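Local coordinates for uncharacterized protein (Desulfotomaculum acetoxidans, PDB 3U4Y) that is of unknown function but folds as a seven-bladed beta-propeller related to the lactonase family, with no activity yet assigned, at residues V14-L19 with A311-N316; F108-Y113 with G162-T167; H263-D268 with I289-S294. All blocks are in the same frame, centred on the assembly; numbering follows the deposited sequence.

From the N terminus, the chain first lays down strand 11-16, which opens contact 1; this contact closes only at 311-316, joining the end of that strand to the loop leading into the final strand 319-321, where the propeller ring closes. Contacts 2 and 3 are both nested inside this long loop and follow one another in series. Contact 2 joins two successive blades, setting strand 109-114 against the outermost strand 164-172 of the next. Contact 3 holds the linker after strand 254-262 to strand 286-291 of the blade formed by residues 278-309. Contacts 1 and 3 touch through Asn-316 and Asn-292, whereas the centre of contact 2 lies about 29 Å from that of contact 1.

Contact 1: V14-L19 with A311-N316; sequences VVEQHL and AGIEAN
A single backbone bridge pairs Glu-16 with Asn-316, whose N donates to Val-15 O (3.1 Å) while its O accepts from Gln-17 N (3.0 Å), so that the backbone N and O of one residue grip the end of strand 11-16. This lies where the propeller ring closes: strand 319-321, which follows shortly, completes the blade begun by the N-terminal strands. Beyond the bridge, His-18 carries its ring in the crowded position between backbone N and carbonyl carbon (chi1 61°), and NE2 donates to Glu-314 OE2 at 2.6 Å. The carboxylate receives it on its anti lone pair, with the two planes only 19° apart. Glu-314 reaches there on an extended chain; its own backbone O lies in the ring plane at the CE1 edge, and Leu-19 CD2 covers one ring face near the rim. An alanine in place of His-18 would lack the NE2 donor to Glu-314 OE2, and the hold on the 311-316 loop would probably loosen. Glu-16 reaches toward the same loop, OE2 accepting from Glu-314 N (3.2 Å), again on the anti lone pair, while also forming a salt bridge with Arg-21. Val-14 CG1 and Ile-313 CD1 meet tip to tip at 3.8 Å. Glu-314 is held at both its backbone N and its carboxylate. With the two glutamate OE2 atoms 5.9 Å apart, Arg-21 probably offsets the charge of Glu-16, and the N-H of His-18, more so if the ring is protonated, would help stabilise that of Glu-314.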
ATOM      1  N   VAL A  14       7.995   6.781   6.514  1.00 27.01           N
ATOM      2  CA  VAL A  14       6.655   6.810   7.072  1.00 29.41           C
ATOM      3  C   VAL A  14       6.079   8.212   7.066  1.00 34.05           C
ATOM      4  O   VAL A  14       6.764   9.186   7.387  1.00 38.57           O
ATOM      5  CB  VAL A  14       6.624   6.258   8.504  1.00 31.19           C
ATOM      6  CG1 VAL A  14       7.480   7.111   9.426  1.00 35.68           C
ATOM      7  CG2 VAL A  14       5.193   6.181   9.007  1.00 23.02           C
ATOM      8  N   VAL A  15       4.802   8.304   6.710  1.00 32.67           N
ATOM      9  CA  VAL A  15       4.125   9.587   6.609  1.00 32.05           C
ATOM     10  C   VAL A  15       3.557  10.045   7.949  1.00 29.66           C
ATOM     11  O   VAL A  15       3.034   9.239   8.717  1.00 34.16           O
ATOM     12  CB  VAL A  15       3.016   9.528   5.566  1.00 29.63           C
ATOM     13  CG1 VAL A  15       2.239  10.823   5.559  1.00 18.29           C
ATOM     14  CG2 VAL A  15       3.610   9.217   4.198  1.00 20.29           C
ATOM     15  N   GLU A  16       3.702  11.337   8.236  1.00 24.16           N
ATOM     16  CA  GLU A  16       3.067  11.950   9.398  1.00 31.85           C
ATOM     17  C   GLU A  16       2.199  13.076   8.909  1.00 37.28           C
ATOM     18  O   GLU A  16       2.661  14.192   8.726  1.00 48.51           O
ATOM     19  CB  GLU A  16       4.099  12.483  10.364  1.00 35.67           C
ATOM     20  CG  GLU A  16       4.918  11.399  10.991  1.00 44.30           C
ATOM     21  CD  GLU A  16       6.292  11.880  11.354  1.00 59.39           C
ATOM     22  OE1 GLU A  16       7.105  12.140  10.436  1.00 60.48           O
ATOM     23  OE2 GLU A  16       6.554  12.007  12.563  1.00 68.19           O
ATOM     24  N   GLN A  17       0.932  12.767   8.687  1.00 34.34           N
ATOM     25  CA  GLN A  17       0.053  13.649   7.950  1.00 35.39           C
ATOM     26  C   GLN A  17      -0.188  14.974   8.659  1.00 35.34           C
ATOM     27  O   GLN A  17      -0.284  16.022   8.022  1.00 28.36           O
ATOM     28  CB  GLN A  17      -1.283  12.963   7.695  1.00 32.08           C
ATOM     29  CG  GLN A  17      -2.183  13.794   6.835  1.00 37.70           C
ATOM     30  CD  GLN A  17      -3.559  13.225   6.728  1.00 44.22           C
ATOM     31  OE1 GLN A  17      -4.382  13.385   7.638  1.00 57.17           O
ATOM     32  NE2 GLN A  17      -3.833  12.551   5.618  1.00 36.17           N
ATOM     33  N   HIS A  18      -0.292  14.922   9.980  1.00 35.57           N
ATOM     34  CA  HIS A  18      -0.662  16.101  10.736  1.00 33.07           C
ATOM     35  C   HIS A  18       0.504  17.059  10.916  1.00 43.02           C
ATOM     36  O   HIS A  18       0.308  18.224  11.246  1.00 52.59           O
ATOM     37  CB  HIS A  18      -1.240  15.712  12.084  1.00 24.64           C
ATOM     38  CG  HIS A  18      -0.298  14.947  12.947  1.00 36.51           C
ATOM     39  ND1 HIS A  18       0.343  13.807  12.518  1.00 44.62           N
ATOM     40  CD2 HIS A  18       0.103  15.148  14.224  1.00 45.52           C
ATOM     41  CE1 HIS A  18       1.103  13.342  13.492  1.00 49.38           C
ATOM     42  NE2 HIS A  18       0.976  14.138  14.540  1.00 47.72           N
ATOM     43  N   LEU A  19       1.719  16.571  10.704  1.00 39.36           N
ATOM     44  CA  LEU A  19       2.889  17.429  10.774  1.00 35.17           C
ATOM     45  C   LEU A  19       3.260  17.839   9.368  1.00 38.83           C
ATOM     46  O   LEU A  19       4.201  18.591   9.160  1.00 41.21           O
ATOM     47  CB  LEU A  19       4.055  16.717  11.447  1.00 32.95           C
ATOM     48  CG  LEU A  19       3.695  16.167  12.822  1.00 34.52           C
ATOM     49  CD1 LEU A  19       4.922  16.023  13.699  1.00 35.29           C
ATOM     50  CD2 LEU A  19       2.682  17.075  13.464  1.00 33.89           C
ATOM     51  N   ALA A 311      11.714   6.325  18.121  1.00 65.59           N
ATOM     52  CA  ALA A 311      11.687   7.555  18.890  1.00 60.18           C
ATOM     53  C   ALA A 311      11.026   8.719  18.169  1.00 46.18           C
ATOM     54  O   ALA A 311      11.382   9.063  17.047  1.00 46.48           O
ATOM     55  CB  ALA A 311      13.095   7.931  19.233  1.00 81.40           C
ATOM     56  N   GLY A 312      10.069   9.345  18.828  1.00 38.88           N
ATOM     57  CA  GLY A 312       9.504  10.584  18.322  1.00 35.41           C
ATOM     58  C   GLY A 312       9.015  10.635  16.882  1.00 42.50           C
ATOM     59  O   GLY A 312       9.238  11.630  16.193  1.00 35.47           O
ATOM     60  N   ILE A 313       8.341   9.584  16.419  1.00 54.21           N
ATOM     61  CA  ILE A 313       7.595   9.653  15.162  1.00 45.25           C
ATOM     62  C   ILE A 313       6.121   9.524  15.489  1.00 45.55           C
ATOM     63  O   ILE A 313       5.710   8.555  16.123  1.00 58.76           O
ATOM     64  CB  ILE A 313       7.939   8.514  14.176  1.00 38.04           C
ATOM     65  CG1 ILE A 313       9.371   8.621  13.653  1.00 44.88           C
ATOM     66  CG2 ILE A 313       6.998   8.548  12.995  1.00 26.38           C
ATOM     67  CD1 ILE A 313       9.667   7.632  12.542  1.00 34.72           C
ATOM     68  N   GLU A 314       5.324  10.495  15.062  1.00 37.59           N
ATOM     69  CA  GLU A 314       3.891  10.449  15.284  1.00 37.08           C
ATOM     70  C   GLU A 314       3.228   9.859  14.041  1.00 38.61           C
ATOM     71  O   GLU A 314       2.815  10.564  13.126  1.00 36.70           O
ATOM     72  CB  GLU A 314       3.375  11.844  15.618  1.00 42.52           C
ATOM     73  CG  GLU A 314       4.125  12.488  16.792  1.00 61.27           C
ATOM     74  CD  GLU A 314       3.675  13.915  17.099  1.00 72.90           C
ATOM     75  OE1 GLU A 314       4.187  14.498  18.082  1.00 82.16           O
ATOM     76  OE2 GLU A 314       2.819  14.453  16.361  1.00 69.11           O
ATOM     77  N   ALA A 315       3.157   8.539  14.005  1.00 40.25           N
ATOM     78  CA  ALA A 315       2.753   7.866  12.790  1.00 43.90           C
ATOM     79  C   ALA A 315       1.389   8.360  12.372  1.00 35.66           C
ATOM     80  O   ALA A 315       0.537   8.608  13.215  1.00 42.58           O
ATOM     81  CB  ALA A 315       2.748   6.359  12.999  1.00 51.15           C
ATOM     82  N   ASN A 316       1.189   8.496  11.068  1.00 25.99           N
ATOM     83  CA  ASN A 316      -0.067   8.981  10.544  1.00 22.37           C
ATOM     84  C   ASN A 316      -0.084   8.886   9.028  1.00 20.97           C
ATOM     85  O   ASN A 316       0.126   9.854   8.333  1.00 24.52           O
ATOM     86  CB  ASN A 316      -0.254  10.424  10.983  1.00 23.31           C
ATOM     87  CG  ASN A 316      -1.704  10.853  11.011  1.00 34.44           C
ATOM     88  OD1 ASN A 316      -2.595  10.185  10.479  1.00 35.29           O
ATOM     89  ND2 ASN A 316      -1.947  11.994  11.630  1.00 43.42           N
TER

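Contact 2: F108-Y113 with G162-T167; sequences FNMQSY and GVLFDT
The backbone oxygen of Gly-162 is gripped across the contact by one bond, donated by Ser-112 OG at 2.7 Å. It joins adjacent blades of the beta-propeller: strand 109-114 belongs to one four-stranded blade, and strand 164-172 is the outermost strand of the next, so the contact runs face to face between sheets. The hydroxyl approaches from 33° above the carbonyl plane rather than along a lone pair, and reaches it because OG occupies the crowded position between the backbone N and the carbonyl carbon of Ser-112. At the backbone angles of Gly-162 a CB would collide with the preceding carbonyl O and would also point at the serine hydroxyl, so glycine suits this turn into strand 164-172. The N-to-C directions of the strand segments 109-113 and 164-167 are 145° apart, roughly antiparallel, with axes 8.6 Å apart at closest approach, so side chains, not backbone-to-backbone hydrogen bonds, make the contact between these two strands.

Leu-164 makes the largest contribution. Its CG stands anti to the carbonyl carbon, which brings CD1 over the backbone of the facing strand, 3.5 Å from Met-110 O and 3.6 Å from Ser-112 N. The selenomethionine Met-110 crosses the leucine obliquely, its CG 3.6 Å from Leu-164 CD1. Ile-143, of the second strand of the leucine's own blade, touches both of these side chains, Ile-145 adds to the cover of Met-110, and Ile-158 touches Leu-164, so the pair lies in a buried apolar layer. The selenomethionine chain runs straight as far as its selenium and then bends at its last torsion (chi3 -63°), with SE lying 3.8 Å from Leu-164 CD2.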
ATOM      1  N   PHE A 108     -12.689  12.424  -8.914  1.00 57.75           N
ATOM      2  CA  PHE A 108     -12.055  11.160  -8.593  1.00 55.38           C
ATOM      3  C   PHE A 108     -11.333  10.648  -9.824  1.00 53.34           C
ATOM      4  O   PHE A 108     -11.953  10.271 -10.815  1.00 47.07           O
ATOM      5  CB  PHE A 108     -13.097  10.162  -8.080  1.00 48.47           C
ATOM      6  CG  PHE A 108     -13.980  10.726  -6.989  1.00 47.86           C
ATOM      7  CD1 PHE A 108     -15.344  10.934  -7.210  1.00 41.39           C
ATOM      8  CD2 PHE A 108     -13.438  11.088  -5.753  1.00 41.03           C
ATOM      9  CE1 PHE A 108     -16.155  11.476  -6.212  1.00 36.57           C
ATOM     10  CE2 PHE A 108     -14.237  11.627  -4.745  1.00 36.80           C
ATOM     11  CZ  PHE A 108     -15.598  11.821  -4.974  1.00 41.49           C
ATOM     12  N   ASN A 109     -10.008  10.672  -9.764  1.00 43.48           N
ATOM     13  CA  ASN A 109      -9.219  10.215 -10.888  1.00 43.67           C
ATOM     14  C   ASN A 109      -8.107   9.272 -10.514  1.00 43.32           C
ATOM     15  O   ASN A 109      -7.584   9.303  -9.399  1.00 52.48           O
ATOM     16  CB  ASN A 109      -8.580  11.394 -11.604  1.00 47.62           C
ATOM     17  CG  ASN A 109      -9.576  12.309 -12.202  1.00 42.16           C
ATOM     18  OD1 ASN A 109     -10.185  12.003 -13.221  1.00 45.20           O
ATOM     19  ND2 ASN A 109      -9.740  13.464 -11.588  1.00 43.17           N
HETATM   20  N   MSE A 110      -7.727   8.456 -11.485  1.00 38.46           N
HETATM   21  CA  MSE A 110      -6.503   7.694 -11.400  1.00 39.67           C
HETATM   22  C   MSE A 110      -5.460   8.401 -12.247  1.00 37.74           C
HETATM   23  O   MSE A 110      -5.747   8.833 -13.352  1.00 45.34           O
HETATM   24  CB  MSE A 110      -6.728   6.274 -11.901  1.00 42.24           C
HETATM   25  CG  MSE A 110      -5.449   5.523 -12.183  1.00 49.04           C
HETATM   26 SE   MSE A 110      -5.767   3.677 -12.709  0.88 45.71          SE
HETATM   27  CE  MSE A 110      -6.584   3.130 -11.033  1.00 24.17           C
ATOM     28  N   GLN A 111      -4.244   8.518 -11.730  1.00 37.04           N
ATOM     29  CA  GLN A 111      -3.216   9.314 -12.383  1.00 31.72           C
ATOM     30  C   GLN A 111      -1.894   8.581 -12.374  1.00 32.04           C
ATOM     31  O   GLN A 111      -1.493   8.053 -11.331  1.00 33.92           O
ATOM     32  CB  GLN A 111      -3.029  10.636 -11.638  1.00 38.55           C
ATOM     33  CG  GLN A 111      -4.303  11.433 -11.394  1.00 42.92           C
ATOM     34  CD  GLN A 111      -3.999  12.842 -10.946  1.00 42.31           C
ATOM     35  OE1 GLN A 111      -3.735  13.714 -11.770  1.00 55.47           O
ATOM     36  NE2 GLN A 111      -4.001  13.069  -9.638  1.00 33.18           N
ATOM     37  N   SER A 112      -1.225   8.559 -13.532  1.00 34.28           N
ATOM     38  CA  SER A 112       0.127   7.991 -13.654  1.00 36.81           C
ATOM     39  C   SER A 112       1.182   9.071 -13.826  1.00 39.28           C
ATOM     40  O   SER A 112       0.915  10.124 -14.382  1.00 42.99           O
ATOM     41  CB  SER A 112       0.230   7.034 -14.838  1.00 37.64           C
ATOM     42  OG  SER A 112       0.261   7.766 -16.045  1.00 40.53           O
ATOM     43  N   TYR A 113       2.396   8.763 -13.392  1.00 44.04           N
ATOM     44  CA  TYR A 113       3.463   9.741 -13.274  1.00 40.68           C
ATOM     45  C   TYR A 113       4.802   9.143 -13.721  1.00 41.54           C
ATOM     46  O   TYR A 113       5.210   8.107 -13.194  1.00 41.65           O
ATOM     47  CB  TYR A 113       3.515  10.172 -11.813  1.00 35.95           C
ATOM     48  CG  TYR A 113       4.765  10.890 -11.383  1.00 46.01           C
ATOM     49  CD1 TYR A 113       4.868  12.276 -11.477  1.00 42.82           C
ATOM     50  CD2 TYR A 113       5.833  10.192 -10.854  1.00 54.51           C
ATOM     51  CE1 TYR A 113       6.009  12.939 -11.070  1.00 38.03           C
ATOM     52  CE2 TYR A 113       6.984  10.850 -10.444  1.00 61.18           C
ATOM     53  CZ  TYR A 113       7.066  12.222 -10.550  1.00 48.05           C
ATOM     54  OH  TYR A 113       8.215  12.859 -10.135  1.00 45.09           O
ATOM     55  N   GLY A 162       2.529   4.519 -19.967  1.00 45.15           N
ATOM     56  CA  GLY A 162       1.956   5.123 -18.775  1.00 39.56           C
ATOM     57  C   GLY A 162       0.502   5.536 -18.949  1.00 40.38           C
ATOM     58  O   GLY A 162      -0.171   5.928 -17.994  1.00 42.52           O
ATOM     59  N   VAL A 163       0.014   5.443 -20.178  1.00 33.24           N
ATOM     60  CA  VAL A 163      -1.386   5.686 -20.465  1.00 29.25           C
ATOM     61  C   VAL A 163      -2.276   4.700 -19.693  1.00 37.53           C
ATOM     62  O   VAL A 163      -2.044   3.491 -19.696  1.00 43.64           O
ATOM     63  CB  VAL A 163      -1.649   5.545 -21.969  1.00 29.12           C
ATOM     64  CG1 VAL A 163      -2.902   6.274 -22.364  1.00 36.72           C
ATOM     65  CG2 VAL A 163      -0.483   6.080 -22.741  1.00 37.12           C
ATOM     66  N   LEU A 164      -3.300   5.228 -19.034  1.00 34.55           N
ATOM     67  CA  LEU A 164      -4.231   4.411 -18.272  1.00 30.65           C
ATOM     68  C   LEU A 164      -5.479   4.091 -19.090  1.00 41.38           C
ATOM     69  O   LEU A 164      -5.858   4.852 -19.980  1.00 47.95           O
ATOM     70  CB  LEU A 164      -4.620   5.140 -16.994  1.00 31.68           C
ATOM     71  CG  LEU A 164      -3.449   5.478 -16.074  1.00 32.11           C
ATOM     72  CD1 LEU A 164      -3.785   6.610 -15.127  1.00 27.86           C
ATOM     73  CD2 LEU A 164      -3.049   4.252 -15.299  1.00 31.66           C
ATOM     74  N   PHE A 165      -6.102   2.953 -18.782  1.00 44.34           N
ATOM     75  CA  PHE A 165      -7.311   2.495 -19.462  1.00 33.24           C
ATOM     76  C   PHE A 165      -8.304   1.913 -18.466  1.00 34.95           C
ATOM     77  O   PHE A 165      -7.931   1.343 -17.439  1.00 25.81           O
ATOM     78  CB  PHE A 165      -6.988   1.433 -20.512  1.00 30.34           C
ATOM     79  CG  PHE A 165      -6.063   1.910 -21.599  1.00 52.19           C
ATOM     80  CD1 PHE A 165      -6.566   2.328 -22.826  1.00 61.01           C
ATOM     81  CD2 PHE A 165      -4.687   1.934 -21.399  1.00 57.99           C
ATOM     82  CE1 PHE A 165      -5.717   2.765 -23.836  1.00 59.97           C
ATOM     83  CE2 PHE A 165      -3.830   2.372 -22.403  1.00 61.72           C
ATOM     84  CZ  PHE A 165      -4.348   2.788 -23.622  1.00 62.77           C
ATOM     85  N   ASP A 166      -9.581   2.061 -18.788  1.00 45.01           N
ATOM     86  CA  ASP A 166     -10.646   1.501 -17.980  1.00 37.72           C
ATOM     87  C   ASP A 166     -11.282   0.342 -18.727  1.00 40.91           C
ATOM     88  O   ASP A 166     -11.872   0.531 -19.789  1.00 41.66           O
ATOM     89  CB  ASP A 166     -11.699   2.562 -17.697  1.00 37.65           C
ATOM     90  CG  ASP A 166     -12.614   2.188 -16.545  1.00 46.74           C
ATOM     91  OD1 ASP A 166     -12.654   0.987 -16.180  1.00 45.90           O
ATOM     92  OD2 ASP A 166     -13.287   3.099 -16.005  1.00 47.04           O
ATOM     93  N   THR A 167     -11.164  -0.862 -18.175  1.00 41.25           N
ATOM     94  CA  THR A 167     -11.807  -2.028 -18.775  1.00 36.39           C
ATOM     95  C   THR A 167     -13.276  -2.133 -18.368  1.00 30.79           C
ATOM     96  O   THR A 167     -14.073  -2.737 -19.076  1.00 41.86           O
ATOM     97  CB  THR A 167     -11.071  -3.323 -18.413  1.00 37.32           C
ATOM     98  OG1 THR A 167     -11.316  -3.643 -17.039  1.00 45.55           O
ATOM     99  CG2 THR A 167      -9.583  -3.140 -18.612  1.00 28.39           C
TER

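Contact 3: H263-D268 with I289-S294; sequences HGLLID and ISANIS
The imidazole of His-263 is the flat group here, held at both ring nitrogens: ND1 accepts from Leu-265 N (3.3 Å), which lies 24° out of the ring plane, and NE2 is hydrogen-bonded to Thr-239 O. Ile-289 CD1 meets the ring obliquely and reaches His-263 CB at 3.8 Å, the two side chains crossing at about a right angle. In the propeller fold this linker leaves strand 254-262, the outer edge of one blade, and packs on strand 286-291 of the following blade. Leu-265 CD1 lies against Ala-291 CB (3.7 Å) and Ile-289 CG2 (4.0 Å). Ala-291 is the centre of an inverse gamma turn, closed by Asn-292 N to Ser-290 O, which turns the chain here. Just after it, the linker is clasped through Leu-266. Its O accepts from both Ile-293 N (3.2 Å) and Ser-294 N (2.9 Å), each donor lying above the carbonyl plane. Leu-266 CB rests against Ile-293 CG2, and Leu-266 N donates to Ser-294 OG at 3.3 Å, with an N-H...O angle of 160°.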
ATOM      1  N   HIS A 263      -1.822  -6.160  18.627  1.00 31.30           N
ATOM      2  CA  HIS A 263      -0.812  -5.120  18.619  1.00 37.99           C
ATOM      3  C   HIS A 263      -0.954  -4.117  19.772  1.00 42.86           C
ATOM      4  O   HIS A 263      -0.010  -3.399  20.104  1.00 36.38           O
ATOM      5  CB  HIS A 263      -0.778  -4.416  17.272  1.00 36.63           C
ATOM      6  CG  HIS A 263      -2.126  -4.119  16.705  1.00 34.58           C
ATOM      7  ND1 HIS A 263      -3.115  -3.489  17.427  1.00 38.31           N
ATOM      8  CD2 HIS A 263      -2.644  -4.343  15.472  1.00 33.07           C
ATOM      9  CE1 HIS A 263      -4.187  -3.347  16.667  1.00 37.84           C
ATOM     10  NE2 HIS A 263      -3.927  -3.855  15.475  1.00 28.87           N
ATOM     11  N   GLY A 264      -2.124  -4.087  20.398  1.00 49.21           N
ATOM     12  CA  GLY A 264      -2.361  -3.150  21.479  1.00 50.23           C
ATOM     13  C   GLY A 264      -2.082  -1.730  21.031  1.00 51.92           C
ATOM     14  O   GLY A 264      -1.410  -0.977  21.720  1.00 56.68           O
ATOM     15  N   LEU A 265      -2.587  -1.380  19.854  1.00 47.25           N
ATOM     16  CA  LEU A 265      -2.461  -0.035  19.316  1.00 42.16           C
ATOM     17  C   LEU A 265      -3.830   0.495  18.929  1.00 47.25           C
ATOM     18  O   LEU A 265      -4.750  -0.280  18.626  1.00 47.32           O
ATOM     19  CB  LEU A 265      -1.587  -0.025  18.065  1.00 33.55           C
ATOM     20  CG  LEU A 265      -0.109  -0.321  18.216  1.00 35.61           C
ATOM     21  CD1 LEU A 265       0.590  -0.263  16.852  1.00 31.07           C
ATOM     22  CD2 LEU A 265       0.496   0.658  19.209  1.00 39.09           C
ATOM     23  N   LEU A 266      -3.955   1.818  18.923  1.00 40.19           N
ATOM     24  CA  LEU A 266      -5.148   2.458  18.409  1.00 43.12           C
ATOM     25  C   LEU A 266      -4.885   2.835  16.960  1.00 49.32           C
ATOM     26  O   LEU A 266      -3.933   3.555  16.663  1.00 48.52           O
ATOM     27  CB  LEU A 266      -5.485   3.687  19.240  1.00 38.40           C
ATOM     28  CG  LEU A 266      -5.660   3.374  20.728  1.00 35.72           C
ATOM     29  CD1 LEU A 266      -5.833   4.644  21.523  1.00 35.18           C
ATOM     30  CD2 LEU A 266      -6.835   2.445  20.955  1.00 22.66           C
ATOM     31  N   ILE A 267      -5.713   2.319  16.058  1.00 41.10           N
ATOM     32  CA  ILE A 267      -5.545   2.586  14.639  1.00 35.85           C
ATOM     33  C   ILE A 267      -6.929   2.633  13.991  1.00 33.43           C
ATOM     34  O   ILE A 267      -7.875   2.096  14.567  1.00 36.83           O
ATOM     35  CB  ILE A 267      -4.589   1.539  13.979  1.00 44.35           C
ATOM     36  CG1 ILE A 267      -5.020   1.190  12.559  1.00 40.73           C
ATOM     37  CG2 ILE A 267      -4.511   0.259  14.796  1.00 38.77           C
ATOM     38  CD1 ILE A 267      -4.049   0.300  11.872  1.00 36.19           C
ATOM     39  N   ASP A 268      -7.052   3.311  12.841  1.00 24.34           N
ATOM     40  CA  ASP A 268      -8.318   3.402  12.102  1.00 25.38           C
ATOM     41  C   ASP A 268      -8.124   3.630  10.594  1.00 30.91           C
ATOM     42  O   ASP A 268      -8.117   4.763  10.140  1.00 42.57           O
ATOM     43  CB  ASP A 268      -9.188   4.532  12.676  1.00 40.10           C
ATOM     44  CG  ASP A 268     -10.599   4.588  12.058  1.00 59.36           C
ATOM     45  OD1 ASP A 268     -10.778   4.270  10.854  1.00 68.15           O
ATOM     46  OD2 ASP A 268     -11.540   4.963  12.793  1.00 58.35           O
ATOM     47  N   ILE A 289       4.369  -1.503  12.161  1.00 35.34           N
ATOM     48  CA  ILE A 289       2.984  -1.013  12.110  1.00 31.53           C
ATOM     49  C   ILE A 289       2.904   0.496  12.343  1.00 29.49           C
ATOM     50  O   ILE A 289       3.491   1.013  13.307  1.00 26.67           O
ATOM     51  CB  ILE A 289       2.065  -1.689  13.167  1.00 29.35           C
ATOM     52  CG1 ILE A 289       2.145  -3.213  13.108  1.00 39.09           C
ATOM     53  CG2 ILE A 289       0.652  -1.268  12.968  1.00 20.88           C
ATOM     54  CD1 ILE A 289       1.194  -3.912  14.061  1.00 21.82           C
ATOM     55  N   SER A 290       2.172   1.185  11.464  1.00 31.07           N
ATOM     56  CA  SER A 290       1.939   2.628  11.575  1.00 33.39           C
ATOM     57  C   SER A 290       0.543   2.948  12.124  1.00 41.25           C
ATOM     58  O   SER A 290      -0.421   3.078  11.365  1.00 51.34           O
ATOM     59  CB  SER A 290       2.157   3.320  10.229  1.00 35.26           C
ATOM     60  OG  SER A 290       1.430   4.536  10.149  1.00 48.13           O
ATOM     61  N   ALA A 291       0.467   3.090  13.448  1.00 34.57           N
ATOM     62  CA  ALA A 291      -0.773   3.337  14.178  1.00 32.81           C
ATOM     63  C   ALA A 291      -1.343   4.746  13.989  1.00 37.58           C
ATOM     64  O   ALA A 291      -1.034   5.666  14.743  1.00 37.28           O
ATOM     65  CB  ALA A 291      -0.573   3.040  15.658  1.00 38.32           C
ATOM     66  N   ASN A 292      -2.157   4.890  12.952  1.00 45.47           N
ATOM     67  CA  ASN A 292      -3.080   6.006  12.758  1.00 38.12           C
ATOM     68  C   ASN A 292      -3.385   6.899  13.963  1.00 34.58           C
ATOM     69  O   ASN A 292      -3.200   8.108  13.904  1.00 37.89           O
ATOM     70  CB  ASN A 292      -4.410   5.432  12.263  1.00 38.14           C
ATOM     71  CG  ASN A 292      -4.991   6.225  11.144  1.00 55.18           C
ATOM     72  OD1 ASN A 292      -4.358   7.147  10.639  1.00 68.62           O
ATOM     73  ND2 ASN A 292      -6.200   5.876  10.733  1.00 62.96           N
ATOM     74  N   ILE A 293      -3.883   6.296  15.042  1.00 35.47           N
ATOM     75  CA  ILE A 293      -4.508   7.033  16.141  1.00 38.28           C
ATOM     76  C   ILE A 293      -3.690   7.029  17.433  1.00 39.90           C
ATOM     77  O   ILE A 293      -3.829   7.919  18.265  1.00 41.22           O
ATOM     78  CB  ILE A 293      -5.948   6.508  16.421  1.00 28.83           C
ATOM     79  CG1 ILE A 293      -6.887   6.897  15.287  1.00 27.82           C
ATOM     80  CG2 ILE A 293      -6.485   7.039  17.730  1.00 24.65           C
ATOM     81  CD1 ILE A 293      -8.321   7.104  15.724  1.00 58.92           C
ATOM     82  N   SER A 294      -2.850   6.020  17.613  1.00 42.12           N
ATOM     83  CA  SER A 294      -1.924   6.019  18.738  1.00 33.64           C
ATOM     84  C   SER A 294      -0.732   6.869  18.340  1.00 33.38           C
ATOM     85  O   SER A 294       0.034   7.335  19.197  1.00 33.64           O
ATOM     86  CB  SER A 294      -1.489   4.591  19.101  1.00 26.39           C
ATOM     87  OG  SER A 294      -2.134   4.142  20.289  1.00 29.86           O
TER